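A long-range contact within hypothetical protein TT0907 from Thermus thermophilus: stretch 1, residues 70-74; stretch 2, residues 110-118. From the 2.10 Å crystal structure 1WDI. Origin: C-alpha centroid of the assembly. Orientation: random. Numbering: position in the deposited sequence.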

# COMPACT_ATOMS: atom_id res chain seq x y z
N LEU A 70 15.67 -19.45 4.28
CA LEU A 70 15.50 -20.44 5.33
C LEU A 70 16.38 -21.66 5.12
O LEU A 70 16.60 -22.10 4.00
CB LEU A 70 14.03 -20.86 5.43
CG LEU A 70 13.02 -19.76 5.76
CD1 LEU A 70 11.63 -20.36 5.83
CD2 LEU A 70 13.39 -19.11 7.09
N LEU A 71 16.89 -22.20 6.23
CA LEU A 71 17.74 -23.39 6.19
C LEU A 71 17.03 -24.53 6.90
O LEU A 71 16.66 -24.41 8.07
CB LEU A 71 19.09 -23.10 6.86
CG LEU A 71 19.11 -22.72 8.34
CD1 LEU A 71 20.55 -22.68 8.83
CD2 LEU A 71 18.45 -21.36 8.55
N ALA A 72 16.85 -25.64 6.19
CA ALA A 72 16.19 -26.80 6.77
C ALA A 72 17.11 -28.01 6.85
O ALA A 72 18.34 -27.88 6.80
CB ALA A 72 14.95 -27.15 5.95
N ARG A 73 16.51 -29.19 6.99
CA ARG A 73 17.25 -30.45 7.09
C ARG A 73 16.25 -31.58 7.23
O ARG A 73 15.52 -31.65 8.22
CB ARG A 73 18.16 -30.44 8.33
CG ARG A 73 18.89 -31.76 8.56
CD ARG A 73 18.98 -32.10 10.04
NE ARG A 73 19.87 -31.20 10.77
CZ ARG A 73 20.02 -31.20 12.09
NH1 ARG A 73 19.34 -32.06 12.84
NH2 ARG A 73 20.85 -30.35 12.67
N LYS A 74 16.20 -32.47 6.24
CA LYS A 74 15.29 -33.60 6.31
C LYS A 74 15.69 -34.46 7.50
O LYS A 74 16.87 -34.57 7.83
CB LYS A 74 15.37 -34.44 5.03
CG LYS A 74 14.67 -33.82 3.83
CD LYS A 74 14.67 -34.79 2.65
CE LYS A 74 13.89 -34.23 1.48
NZ LYS A 74 13.87 -35.17 0.33
N LEU A 110 12.95 -27.14 10.24
CA LEU A 110 13.48 -25.79 10.18
C LEU A 110 14.66 -25.66 11.14
O LEU A 110 14.56 -26.00 12.32
CB LEU A 110 12.40 -24.79 10.55
N LEU A 111 15.79 -25.18 10.62
CA LEU A 111 16.99 -25.02 11.44
C LEU A 111 17.19 -23.56 11.84
O LEU A 111 17.04 -22.65 11.02
CB LEU A 111 18.21 -25.52 10.67
N LEU A 112 17.53 -23.34 13.11
CA LEU A 112 17.76 -21.99 13.62
C LEU A 112 18.94 -21.37 12.89
O LEU A 112 20.02 -21.96 12.81
CB LEU A 112 18.03 -22.04 15.12
N SER A 113 18.74 -20.17 12.35
CA SER A 113 19.78 -19.47 11.62
C SER A 113 21.05 -19.34 12.46
O SER A 113 22.00 -20.10 12.28
CB SER A 113 19.29 -18.09 11.21
N PRO A 114 21.05 -18.38 13.37
CA PRO A 114 22.20 -18.15 14.24
C PRO A 114 22.15 -19.11 15.43
O PRO A 114 22.95 -20.04 15.51
CB PRO A 114 22.21 -16.71 14.72
N LYS A 115 21.21 -18.85 16.33
CA LYS A 115 21.02 -19.66 17.54
C LYS A 115 22.07 -20.74 17.74
O LYS A 115 23.00 -20.59 18.54
CB LYS A 115 19.63 -20.29 17.53
N ASP A 116 21.93 -21.84 17.00
CA ASP A 116 22.87 -22.95 17.08
C ASP A 116 22.71 -23.87 15.88
O ASP A 116 23.18 -25.01 15.90
CB ASP A 116 22.65 -23.72 18.38
N LEU A 117 22.05 -23.38 14.84
CA LEU A 117 21.82 -24.16 13.63
C LEU A 117 21.08 -25.45 13.98
O LEU A 117 21.09 -26.42 13.22
CB LEU A 117 23.15 -24.48 12.96
N ALA A 118 20.44 -25.45 15.15
CA ALA A 118 19.70 -26.61 15.62
C ALA A 118 18.25 -26.57 15.17
O ALA A 118 17.71 -25.51 14.86
CB ALA A 118 19.76 -26.68 17.15

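A contact between distant parts of a chain need not be large to be well defined, and one backbone hydrogen bond flanked by apolar packing is often enough to set its register. The two stretches here illustrate the principle. Their touching residues lie at least 38 positions apart in sequence, and together the stretches bury 283 Å² of surface. Most of that cover falls on two leucines, Leu-71 and Leu-111, with Arg-73 contributing a smaller share farther along.

The polar anchor belongs to the same two leucines. The amide N of Leu-111 donates to the carbonyl O of Leu-71 at 2.8 Å, with an angle of 154° at the hydrogen, so the bond is short and reasonably straight. Both residues lie in strands, and a bond of this kind satisfies backbone groups without asking anything of the side chains. It is the one hydrogen bond that passes between the stretches. The two carbonyls do not add to it: O of Leu-71 and O of Leu-111 are 3.5 Å apart, but both are acceptors. Beside the bond, the backbones come close enough for CA of Ala-72 to sit 4.5 Å from CA of Leu-110. The methyl of Ala-72 points sideways and is buried, a small group that adds little bulk where the main chains run near each other.

Around this anchor Leu-71 is the residue most covered by the other stretch. Its CA-to-CB bond points sideways, yet the end of the side chain comes nearer to the other stretch. With chi1 in p and chi2 in t, the branched chain reaches along the second stretch: CG of Leu-71 lies 3.8 Å from CB of Leu-111, its CD1 is 4.1 Å from the carbonyl O of Leu-112, and its CD2 is 3.8 Å from CA of Ser-113. A leucine suits this position because its two methyl groups can rest against neighbouring parts of one backbone path. Leu-111 answers from the other side, its CA-to-CB bond pointing toward the first stretch and the residue buried. Its side chain is modelled only as far as CB, so the packing that can be described stops at that atom.

Beyond Ser-113 the second stretch swings away, and the modelled atoms of Pro-114, Lys-115 and Asp-116, none of which extends past CB, make no contact with the first. It then returns, and the amide N of Leu-112 donates to the carbonyl O of Ala-118 at 2.8 Å, tying the two ends of this excursion together. Arg-73 reaches the returning segment. Its CA-to-CB bond points sideways, but the long side chain brings its end closer, placing NH2 of Arg-73 4.0 Å from the carbonyl O of Leu-117. At that distance the two atoms are in loose contact, and no hydrogen bond forms. The length of arginine is what makes the approach possible, and Arg-73 as a whole is partly exposed, which suits a charged residue; it also touches a crystal neighbour. The example thus joins a precise backbone link to a leucine that spreads the contact and an arginine that extends it.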